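Local coordinates for pyridoxamine 5'-phosphate oxidase family protein (Corynebacterium diphtheriae NCTC 13129, PDB 3CP3) that is of unknown function but, as a member of the pyridoxamine 5'-phosphate oxidase family, may bind a flavin such as FMN, at residues 24-30 / 43-49; 57-61 / 106-111; 94-100 / 127-133. One frame throughout, in Å; residues are numbered along the deposited sequence. Where two conformers were deposited one is given.

Running from the N terminus, helix 17-25 leads into strand 29-36, which hairpins back as strand 39-50; contact 1 closes this short loop and sets the end of the helix against the returning strand. Strand 57-62 follows and pairs with strand 39-50, the Val-48 to Tyr-59 backbone bond joining contact 1 to contact 2. Contact 2 then spans a longer loop, bringing helix 104-110 onto strand 57-62. Strand 89-100 lies within that loop, but its partner in contact 3, strand 125-139, comes after the helix, so contacts 2 and 3 cross while contact 1 precedes both. All three contacts reach the same curled antiparallel sheet, contact 2 through strand 57-62 alone.

Contact 1 (24-30 / 43-49); sequences LSSESVG and FPVNFVL
The ring of Phe-47 is tucked against the turn between helix 17-25 and strand 29-36, with Leu-24 O and Val-29 C at its edge near the ring plane and a water over one face, offset toward the rim. The turn leads into the first strand of the antiparallel beta hairpin 29-36/39-50, part of a curled sheet consistent with the split barrel of FMN-binding relatives. Phe-47 CZ lies 3.2 Å from Leu-24 O, so the polarised C-H edge of the ring, rather than its pi cloud, meets the carbonyl. The ring is swung there by a chi1 of 75°, which sets CG between the backbone N and the carbonyl carbon. Leu-24 adds a branched apolar end: its CD2 touches Phe-47 CE1 at 3.7 Å and Leu-49 CD1 at 4.0 Å, the two leucines crossing at about a right angle. Phe-79 packs edge-to-face with Phe-47 from strand 76-83. Gly-30 suits its place because Phe-47 CD2 comes within 3.5 Å of Gly-30 N, leaving little room for a side chain on that face. Its N and O both bond to Val-45, while Phe-47 N donates to Ser-28 O at 2.9 Å. Val-29 CG1 and Pro-44 CB lie side by side, and Phe-84 of the second subunit packs on both residues. The same water that lies over the ring face donates to Glu-27 O at 2.8 Å and to Phe-47 O at 2.7 Å.

Contact 2 (57-61 / 106-111); sequences RVYFR and EARHAD
Helix 104-110 packs across strand 57-62 almost at a right angle, the axes of segments 57-61 and 106-110 approaching to 10.4 Å at an angle of 87°, and Tyr-59 fills the space between them. The methyl of Ala-110 sits over one face of the tyrosine ring, CB 4.0 Å from the centroid and 18° off the ring normal, a CH-pi contact for which a small residue lets the helix come close. At the ring edge, Tyr-59 OH donates to Glu-106 OE2 at 2.6 Å, meeting that oxygen from above the carboxylate plane. Glu-106 gets there by being fully extended, CG anti to the backbone N (chi1 -177°). In this way the helix is fastened to one face of the antiparallel sheet, which is consistent with the split barrel of FMN-binding relatives; OE2 also takes a salt bridge from Arg-128 of strand 125-139. Arg-57 adds a long ionic contact, its NH1 3.9 Å from Glu-106 OE2, which lies over the guanidinium face, so charge alone acts here. Tyr-59 OH lies over the centre of that same guanidinium. Asp-50 OD2 forms a salt bridge with Arg-57 NH2 and a hydrogen bond with His-109 NE2. Farther along, the extended Arg-61 forms a salt bridge with Asp-111, its weak NH1 bond reaching OD1 at 3.3 Å.

Contact 3 (94-100 / 127-133); sequences LKGNAYV and VRIDVRE
Lys-95 O is gripped by two backbone amides of the opposite strand: Arg-132 N at 2.8 Å, lying in the carbonyl plane, and Glu-133 N at 3.2 Å. Two successive residues facing one is a classic beta bulge, and it marks the corner at which strand 125-139 turns. The long side chain of Arg-132, bent at chi3, reaches across to segment 94-100, where NH2 donates to Asn-97 OD1 at 2.7 Å. That donor stands above the amide's carbonyl plane, although OD1 itself lies near the guanidinium plane, and one guanidinium face rests over the backbone of Gly-96. Asp-76 gives NH2 a salt bridge as well, while Asn-97 ND2 bonds to Ser-75, so both ends of the amide are used. Asp-130 O and Ile-129 CG2 crowd the backbone at Gly-96, where glycine, without a side chain, fits. From Gly-96 to Val-100 the antiparallel ladder is regular, joining strands 89-100 and 125-139 in a curled sheet consistent with the split barrel of FMN-binding relatives. The face carrying Ala-98, Val-127 and Ile-129 is apolar, Ala-98 CB meeting Val-127 CG1 at 3.8 Å; next to the bulge, Leu-94 CD1 meets Val-131 CG2 at 3.9 Å. The other face is polar. There Arg-128, bent at chi2 and chi3, forms a salt bridge from NH1 to Asp-130 OD2 at 3.1 Å; OD2 lies in the guanidinium plane and is met on its syn side, while NE forms a salt bridge with Glu-106. Asp-130 OD2 lies at the edge of the Tyr-99 ring, and a water spans Tyr-99 OH and that oxygen. Lys-95 runs alongside Glu-133, but its NZ forms a salt bridge with Asp-39 of the second subunit.

Contact 1 (24-30 / 43-49)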
loop_
_atom_site.group_PDB
_atom_site.type_symbol
_atom_site.label_atom_id
_atom_site.label_comp_id
_atom_site.label_asym_id
_atom_site.label_seq_id
_atom_site.Cartn_x
_atom_site.Cartn_y
_atom_site.Cartn_z
ATOM N N LEU A 24 -2.553 13.552 4.344
ATOM C CA LEU A 24 -3.305 12.290 4.564
ATOM C C LEU A 24 -4.822 12.565 4.701
ATOM O O LEU A 24 -5.655 11.843 4.104
ATOM C CB LEU A 24 -2.730 11.590 5.812
ATOM C CG LEU A 24 -3.381 10.258 6.240
ATOM C CD1 LEU A 24 -2.324 9.178 6.524
ATOM C CD2 LEU A 24 -4.174 10.532 7.464
ATOM N N SER A 25 -5.140 13.610 5.471
ATOM C CA SER A 25 -6.485 14.147 5.701
ATOM C C SER A 25 -7.256 14.572 4.441
ATOM O O SER A 25 -8.494 14.636 4.464
ATOM C CB SER A 25 -6.387 15.383 6.602
ATOM O OG SER A 25 -6.231 16.553 5.811
ATOM N N SER A 26 -6.529 14.874 3.353
ATOM C CA SER A 26 -7.139 15.308 2.125
ATOM C C SER A 26 -7.613 14.120 1.277
ATOM O O SER A 26 -8.233 14.324 0.275
ATOM C CB SER A 26 -6.180 16.134 1.282
ATOM O OG SER A 26 -5.140 15.310 0.772
ATOM N N GLU A 27 -7.270 12.895 1.639
ATOM C CA GLU A 27 -7.708 11.753 0.854
ATOM C C GLU A 27 -8.772 11.044 1.709
ATOM O O GLU A 27 -8.828 11.224 2.917
ATOM C CB GLU A 27 -6.529 10.796 0.675
ATOM C CG GLU A 27 -5.393 11.389 -0.187
ATOM C CD GLU A 27 -5.746 11.334 -1.645
ATOM O OE1 GLU A 27 -6.444 10.356 -2.041
ATOM O OE2 GLU A 27 -5.360 12.241 -2.393
ATOM N N SER A 28 -9.620 10.241 1.080
ATOM C CA SER A 28 -10.574 9.449 1.861
ATOM C C SER A 28 -10.364 7.941 1.708
ATOM O O SER A 28 -11.033 7.170 2.399
ATOM C CB SER A 28 -12.024 9.806 1.468
ATOM O OG SER A 28 -12.213 9.475 0.112
ATOM N N VAL A 29 -9.440 7.539 0.840
ATOM C CA VAL A 29 -9.052 6.127 0.681
ATOM C C VAL A 29 -7.606 5.928 1.081
ATOM O O VAL A 29 -6.737 6.655 0.614
ATOM C CB VAL A 29 -9.250 5.622 -0.775
ATOM C CG1 VAL A 29 -8.819 4.165 -0.935
ATOM C CG2 VAL A 29 -10.711 5.778 -1.165
ATOM N N GLY A 30 -7.361 4.933 1.944
ATOM C CA GLY A 30 -5.979 4.569 2.341
ATOM C C GLY A 30 -5.791 3.062 2.347
ATOM O O GLY A 30 -6.762 2.301 2.123
ATOM N N PHE A 43 -4.910 -3.883 2.013
ATOM C CA PHE A 43 -6.168 -3.600 1.370
ATOM C C PHE A 43 -6.596 -2.160 1.577
ATOM O O PHE A 43 -6.328 -1.579 2.610
ATOM C CB PHE A 43 -7.246 -4.583 1.831
ATOM C CG PHE A 43 -7.362 -4.688 3.278
ATOM C CD1 PHE A 43 -8.204 -3.833 3.976
ATOM C CD2 PHE A 43 -6.623 -5.649 3.963
ATOM C CE1 PHE A 43 -8.302 -3.949 5.355
ATOM C CE2 PHE A 43 -6.685 -5.761 5.281
ATOM C CZ PHE A 43 -7.524 -4.931 6.004
ATOM N N PRO A 44 -7.277 -1.596 0.590
ATOM C CA PRO A 44 -7.703 -0.192 0.650
ATOM C C PRO A 44 -8.964 -0.075 1.499
ATOM O O PRO A 44 -9.766 -1.030 1.540
ATOM C CB PRO A 44 -7.993 0.149 -0.807
ATOM C CG PRO A 44 -8.186 -1.119 -1.475
ATOM C CD PRO A 44 -7.669 -2.240 -0.669
ATOM N N VAL A 45 -9.115 1.032 2.201
ATOM C CA VAL A 45 -10.337 1.263 2.971
ATOM C C VAL A 45 -10.642 2.729 2.869
ATOM O O VAL A 45 -9.717 3.521 2.643
ATOM C CB VAL A 45 -10.167 0.907 4.478
ATOM C CG1 VAL A 45 -10.018 -0.553 4.667
ATOM C CG2 VAL A 45 -8.974 1.688 5.176
ATOM N N ASN A 46 -11.920 3.104 2.986
ATOM C CA ASN A 46 -12.288 4.512 3.232
ATOM C C ASN A 46 -12.044 4.798 4.729
ATOM O O ASN A 46 -12.462 4.023 5.611
ATOM C CB ASN A 46 -13.762 4.826 2.829
ATOM C CG ASN A 46 -13.992 4.846 1.300
ATOM O OD1 ASN A 46 -13.347 5.597 0.556
ATOM N ND2 ASN A 46 -14.925 4.032 0.839
ATOM N N PHE A 47 -11.369 5.898 5.029
ATOM C CA PHE A 47 -10.953 6.211 6.412
ATOM C C PHE A 47 -11.262 7.691 6.691
ATOM O O PHE A 47 -11.470 8.501 5.765
ATOM C CB PHE A 47 -9.416 5.946 6.592
ATOM C CG PHE A 47 -8.572 7.009 5.956
ATOM C CD1 PHE A 47 -8.067 8.077 6.714
ATOM C CD2 PHE A 47 -8.321 6.979 4.599
ATOM C CE1 PHE A 47 -7.363 9.108 6.107
ATOM C CE2 PHE A 47 -7.562 7.997 3.987
ATOM C CZ PHE A 47 -7.087 9.067 4.742
ATOM N N VAL A 48 -11.205 8.056 7.960
ATOM C CA VAL A 48 -11.150 9.454 8.340
ATOM C C VAL A 48 -10.068 9.577 9.406
ATOM O O VAL A 48 -9.858 8.650 10.201
ATOM C CB VAL A 48 -12.520 9.987 8.884
ATOM C CG1 VAL A 48 -13.507 10.230 7.740
ATOM C CG2 VAL A 48 -13.133 9.025 9.973
ATOM N N LEU A 49 -9.384 10.719 9.399
ATOM C CA LEU A 49 -8.431 11.077 10.430
ATOM C C LEU A 49 -9.137 11.874 11.529
ATOM O O LEU A 49 -9.798 12.870 11.241
ATOM C CB LEU A 49 -7.334 11.965 9.812
ATOM C CG LEU A 49 -6.262 12.474 10.773
ATOM C CD1 LEU A 49 -5.380 11.261 11.247
ATOM C CD2 LEU A 49 -5.392 13.512 10.071
HETATM O O HOH W 1 -10.574 11.015 5.135
#

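Contact 2 (57-61 / 106-111)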
loop_
_atom_site.group_PDB
_atom_site.type_symbol
_atom_site.label_atom_id
_atom_site.label_comp_id
_atom_site.label_asym_id
_atom_site.label_seq_id
_atom_site.Cartn_x
_atom_site.Cartn_y
_atom_site.Cartn_z
ATOM N N ARG A 57 -5.745 9.696 15.443
ATOM C CA ARG A 57 -6.413 8.408 15.313
ATOM C C ARG A 57 -7.037 8.312 13.943
ATOM O O ARG A 57 -7.588 9.286 13.452
ATOM C CB ARG A 57 -7.520 8.281 16.386
ATOM C CG ARG A 57 -6.923 8.070 17.772
ATOM C CD ARG A 57 -7.932 7.615 18.799
ATOM N NE ARG A 57 -9.030 8.553 18.844
ATOM C CZ ARG A 57 -9.995 8.551 19.757
ATOM N NH1 ARG A 57 -9.991 7.654 20.754
ATOM N NH2 ARG A 57 -10.968 9.461 19.654
ATOM N N VAL A 58 -6.985 7.132 13.342
ATOM C CA VAL A 58 -7.716 6.854 12.091
ATOM C C VAL A 58 -8.838 5.894 12.354
ATOM O O VAL A 58 -8.618 4.870 13.032
ATOM C CB VAL A 58 -6.776 6.163 11.050
ATOM C CG1 VAL A 58 -7.527 5.736 9.767
ATOM C CG2 VAL A 58 -5.634 7.089 10.732
ATOM N N TYR A 59 -10.017 6.176 11.803
ATOM C CA TYR A 59 -11.111 5.202 11.826
ATOM C C TYR A 59 -11.434 4.727 10.434
ATOM O O TYR A 59 -11.454 5.524 9.479
ATOM C CB TYR A 59 -12.390 5.846 12.376
ATOM C CG TYR A 59 -12.314 6.129 13.839
ATOM C CD1 TYR A 59 -12.603 5.121 14.775
ATOM C CD2 TYR A 59 -11.934 7.377 14.308
ATOM C CE1 TYR A 59 -12.531 5.384 16.147
ATOM C CE2 TYR A 59 -11.895 7.641 15.697
ATOM C CZ TYR A 59 -12.160 6.635 16.592
ATOM O OH TYR A 59 -12.126 6.877 17.948
ATOM N N PHE A 60 -11.756 3.444 10.330
ATOM C CA PHE A 60 -12.317 2.878 9.128
ATOM C C PHE A 60 -13.317 1.789 9.518
ATOM O O PHE A 60 -13.496 1.513 10.698
ATOM C CB PHE A 60 -11.167 2.402 8.181
ATOM C CG PHE A 60 -10.352 1.252 8.714
ATOM C CD1 PHE A 60 -10.737 -0.063 8.445
ATOM C CD2 PHE A 60 -9.231 1.471 9.481
ATOM C CE1 PHE A 60 -9.968 -1.123 8.925
ATOM C CE2 PHE A 60 -8.497 0.409 10.019
ATOM C CZ PHE A 60 -8.853 -0.882 9.730
ATOM N N ARG A 61 -14.063 1.270 8.546
ATOM C CA ARG A 61 -15.029 0.236 8.786
ATOM C C ARG A 61 -14.608 -1.060 8.202
ATOM O O ARG A 61 -13.989 -1.076 7.169
ATOM C CB ARG A 61 -16.334 0.588 8.130
ATOM C CG ARG A 61 -16.992 1.736 8.759
ATOM C CD ARG A 61 -17.858 2.418 7.751
ATOM N NE ARG A 61 -18.801 3.238 8.473
ATOM C CZ ARG A 61 -19.727 4.003 7.915
ATOM N NH1 ARG A 61 -20.528 4.716 8.703
ATOM N NH2 ARG A 61 -19.844 4.047 6.592
ATOM N N GLU A 106 -17.770 5.677 21.731
ATOM C CA GLU A 106 -16.755 5.889 20.680
ATOM C C GLU A 106 -17.243 5.519 19.241
ATOM O O GLU A 106 -17.016 6.289 18.297
ATOM C CB GLU A 106 -15.419 5.221 21.035
ATOM C CG GLU A 106 -14.349 5.501 19.975
ATOM C CD GLU A 106 -13.012 4.857 20.268
ATOM O OE1 GLU A 106 -12.790 4.517 21.453
ATOM O OE2 GLU A 106 -12.186 4.713 19.305
ATOM N N ALA A 107 -17.875 4.353 19.049
ATOM C CA ALA A 107 -18.669 4.073 17.828
ATOM C C ALA A 107 -19.585 5.231 17.341
ATOM O O ALA A 107 -19.640 5.556 16.133
ATOM C CB ALA A 107 -19.506 2.819 18.014
ATOM N N ARG A 108 -20.321 5.818 18.285
ATOM C CA ARG A 108 -21.221 6.934 18.030
ATOM C C ARG A 108 -20.477 8.188 17.529
ATOM O O ARG A 108 -20.842 8.815 16.527
ATOM C CB ARG A 108 -22.008 7.221 19.313
ATOM C CG ARG A 108 -23.077 8.258 19.200
ATOM C CD ARG A 108 -23.978 8.282 20.469
ATOM N NE ARG A 108 -24.451 6.952 20.908
ATOM C CZ ARG A 108 -24.353 6.452 22.161
ATOM N NH1 ARG A 108 -23.808 7.161 23.160
ATOM N NH2 ARG A 108 -24.822 5.233 22.432
ATOM N N HIS A 109 -19.420 8.530 18.250
ATOM C CA HIS A 109 -18.432 9.515 17.837
ATOM C C HIS A 109 -17.800 9.241 16.430
ATOM O O HIS A 109 -17.796 10.113 15.583
ATOM C CB HIS A 109 -17.340 9.619 18.915
ATOM C CG HIS A 109 -16.125 10.348 18.457
ATOM N ND1 HIS A 109 -16.140 11.690 18.147
ATOM C CD2 HIS A 109 -14.872 9.907 18.188
ATOM C CE1 HIS A 109 -14.941 12.048 17.726
ATOM N NE2 HIS A 109 -14.154 10.991 17.758
ATOM N N ALA A 110 -17.294 8.037 16.198
ATOM C CA ALA A 110 -16.729 7.679 14.884
ATOM C C ALA A 110 -17.750 7.892 13.743
ATOM O O ALA A 110 -17.386 8.325 12.650
ATOM C CB ALA A 110 -16.238 6.265 14.904
ATOM N N ASP A 111 -19.023 7.628 14.039
ATOM C CA ASP A 111 -20.116 7.790 13.081
ATOM C C ASP A 111 -20.455 9.245 12.694
ATOM O O ASP A 111 -21.307 9.475 11.825
ATOM C CB ASP A 111 -21.360 7.082 13.593
ATOM C CG ASP A 111 -22.223 6.546 12.474
ATOM O OD1 ASP A 111 -21.680 5.833 11.598
ATOM O OD2 ASP A 111 -23.428 6.841 12.465
#

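Contact 3 (94-100 / 127-133)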
loop_
_atom_site.group_PDB
_atom_site.type_symbol
_atom_site.label_atom_id
_atom_site.label_comp_id
_atom_site.label_asym_id
_atom_site.label_seq_id
_atom_site.Cartn_x
_atom_site.Cartn_y
_atom_site.Cartn_z
ATOM N N LEU A 94 1.601 5.802 8.232
ATOM C CA LEU A 94 1.430 5.778 9.664
ATOM C C LEU A 94 1.804 4.395 10.211
ATOM O O LEU A 94 1.429 3.358 9.613
ATOM C CB LEU A 94 -0.020 6.149 10.016
ATOM C CG LEU A 94 -0.632 7.361 9.360
ATOM C CD1 LEU A 94 -2.048 7.482 9.926
ATOM C CD2 LEU A 94 0.230 8.634 9.703
ATOM N N LYS A 95 2.572 4.356 11.309
ATOM C CA LYS A 95 2.707 3.127 12.079
ATOM C C LYS A 95 1.757 3.181 13.259
ATOM O O LYS A 95 1.697 4.204 13.938
ATOM C CB LYS A 95 4.100 2.981 12.631
ATOM C CG LYS A 95 5.160 2.713 11.567
ATOM C CD LYS A 95 6.389 2.102 12.248
ATOM C CE LYS A 95 7.643 2.143 11.357
ATOM N NZ LYS A 95 7.476 1.360 10.083
ATOM N N GLY A 96 1.037 2.082 13.530
ATOM C CA GLY A 96 0.188 2.091 14.694
ATOM C C GLY A 96 -0.385 0.757 15.083
ATOM O O GLY A 96 0.118 -0.292 14.654
ATOM N N ASN A 97 -1.372 0.812 15.973
ATOM C CA ASN A 97 -2.077 -0.380 16.432
ATOM C C ASN A 97 -3.548 -0.232 16.176
ATOM O O ASN A 97 -4.141 0.829 16.521
ATOM C CB ASN A 97 -1.808 -0.675 17.896
ATOM C CG ASN A 97 -0.341 -1.051 18.138
ATOM O OD1 ASN A 97 0.487 -0.176 18.257
ATOM N ND2 ASN A 97 -0.024 -2.351 18.202
ATOM N N ALA A 98 -4.124 -1.262 15.539
ATOM C CA ALA A 98 -5.524 -1.183 15.101
ATOM C C ALA A 98 -6.387 -2.080 16.012
ATOM O O ALA A 98 -6.013 -3.250 16.287
ATOM C CB ALA A 98 -5.665 -1.624 13.652
ATOM N N TYR A 99 -7.527 -1.548 16.468
ATOM C CA TYR A 99 -8.458 -2.308 17.290
ATOM C C TYR A 99 -9.886 -2.039 16.850
ATOM O O TYR A 99 -10.208 -0.898 16.530
ATOM C CB TYR A 99 -8.379 -1.918 18.790
ATOM C CG TYR A 99 -6.961 -1.726 19.300
ATOM C CD1 TYR A 99 -6.144 -2.830 19.654
ATOM C CD2 TYR A 99 -6.424 -0.440 19.413
ATOM C CE1 TYR A 99 -4.837 -2.629 20.104
ATOM C CE2 TYR A 99 -5.109 -0.236 19.871
ATOM C CZ TYR A 99 -4.347 -1.329 20.238
ATOM O OH TYR A 99 -3.076 -1.093 20.676
ATOM N N VAL A 100 -10.725 -3.079 16.861
ATOM C CA VAL A 100 -12.193 -2.886 16.737
ATOM C C VAL A 100 -12.685 -1.996 17.888
ATOM O O VAL A 100 -12.224 -2.160 18.998
ATOM C CB VAL A 100 -12.933 -4.230 16.710
ATOM C CG1 VAL A 100 -14.408 -4.002 16.584
ATOM C CG2 VAL A 100 -12.460 -5.065 15.538
ATOM N N VAL A 127 -12.929 0.299 13.040
ATOM C CA VAL A 127 -11.622 -0.085 13.581
ATOM C C VAL A 127 -10.959 1.260 13.832
ATOM O O VAL A 127 -11.154 2.174 13.022
ATOM C CB VAL A 127 -10.846 -0.929 12.546
ATOM C CG1 VAL A 127 -9.437 -1.278 13.033
ATOM C CG2 VAL A 127 -11.646 -2.197 12.228
ATOM N N ARG A 128 -10.292 1.414 14.980
ATOM C CA ARG A 128 -9.511 2.593 15.324
ATOM C C ARG A 128 -8.033 2.247 15.222
ATOM O O ARG A 128 -7.609 1.226 15.754
ATOM C CB ARG A 128 -9.758 3.001 16.784
ATOM C CG ARG A 128 -9.075 4.319 17.205
ATOM C CD ARG A 128 -8.669 4.285 18.687
ATOM N NE ARG A 128 -9.628 3.519 19.475
ATOM C CZ ARG A 128 -9.323 2.632 20.412
ATOM N NH1 ARG A 128 -8.053 2.350 20.740
ATOM N NH2 ARG A 128 -10.313 2.006 21.037
ATOM N N ILE A 129 -7.259 3.119 14.575
ATOM C CA ILE A 129 -5.804 3.017 14.600
ATOM C C ILE A 129 -5.247 4.083 15.519
ATOM O O ILE A 129 -5.429 5.253 15.261
ATOM C CB ILE A 129 -5.106 3.159 13.178
ATOM C CG1 ILE A 129 -5.736 2.189 12.160
ATOM C CG2 ILE A 129 -3.580 2.842 13.356
ATOM C CD1 ILE A 129 -5.351 2.409 10.649
ATOM N N ASP A 130 -4.541 3.665 16.562
ATOM C CA ASP A 130 -3.808 4.572 17.407
ATOM C C ASP A 130 -2.434 4.742 16.770
ATOM O O ASP A 130 -1.682 3.782 16.674
ATOM C CB ASP A 130 -3.624 3.962 18.794
ATOM C CG ASP A 130 -4.887 4.032 19.636
ATOM O OD1 ASP A 130 -5.722 4.933 19.461
ATOM O OD2 ASP A 130 -5.057 3.153 20.455
ATOM N N VAL A 131 -2.120 5.971 16.365
ATOM C CA VAL A 131 -0.931 6.285 15.598
ATOM C C VAL A 131 0.274 6.516 16.490
ATOM O O VAL A 131 0.229 7.333 17.421
ATOM C CB VAL A 131 -1.223 7.496 14.731
ATOM C CG1 VAL A 131 0.045 7.931 13.918
ATOM C CG2 VAL A 131 -2.353 7.141 13.776
ATOM N N ARG A 132 1.326 5.740 16.231
ATOM C CA ARG A 132 2.600 5.802 16.977
ATOM C C ARG A 132 3.602 6.709 16.232
ATOM O O ARG A 132 4.419 7.389 16.870
ATOM C CB ARG A 132 3.177 4.380 17.003
ATOM C CG ARG A 132 3.988 3.920 18.192
ATOM C CD ARG A 132 4.590 2.480 17.828
ATOM N NE ARG A 132 3.490 1.567 17.523
ATOM C CZ ARG A 132 3.495 0.643 16.570
ATOM N NH1 ARG A 132 4.540 0.461 15.784
ATOM N NH2 ARG A 132 2.426 -0.092 16.402
ATOM N N GLU A 133 3.549 6.686 14.897
ATOM C CA GLU A 133 4.530 7.394 14.046
ATOM C C GLU A 133 3.897 7.862 12.736
ATOM O O GLU A 133 3.006 7.193 12.177
ATOM C CB GLU A 133 5.734 6.497 13.676
ATOM C CG GLU A 133 6.691 6.123 14.815
ATOM C CD GLU A 133 7.822 5.178 14.376
ATOM O OE1 GLU A 133 7.959 4.074 14.953
ATOM O OE2 GLU A 133 8.600 5.534 13.465
HETATM O O HOH W 2 -0.456 2.049 19.343
HETATM O O HOH W 3 -2.707 1.276 21.242
#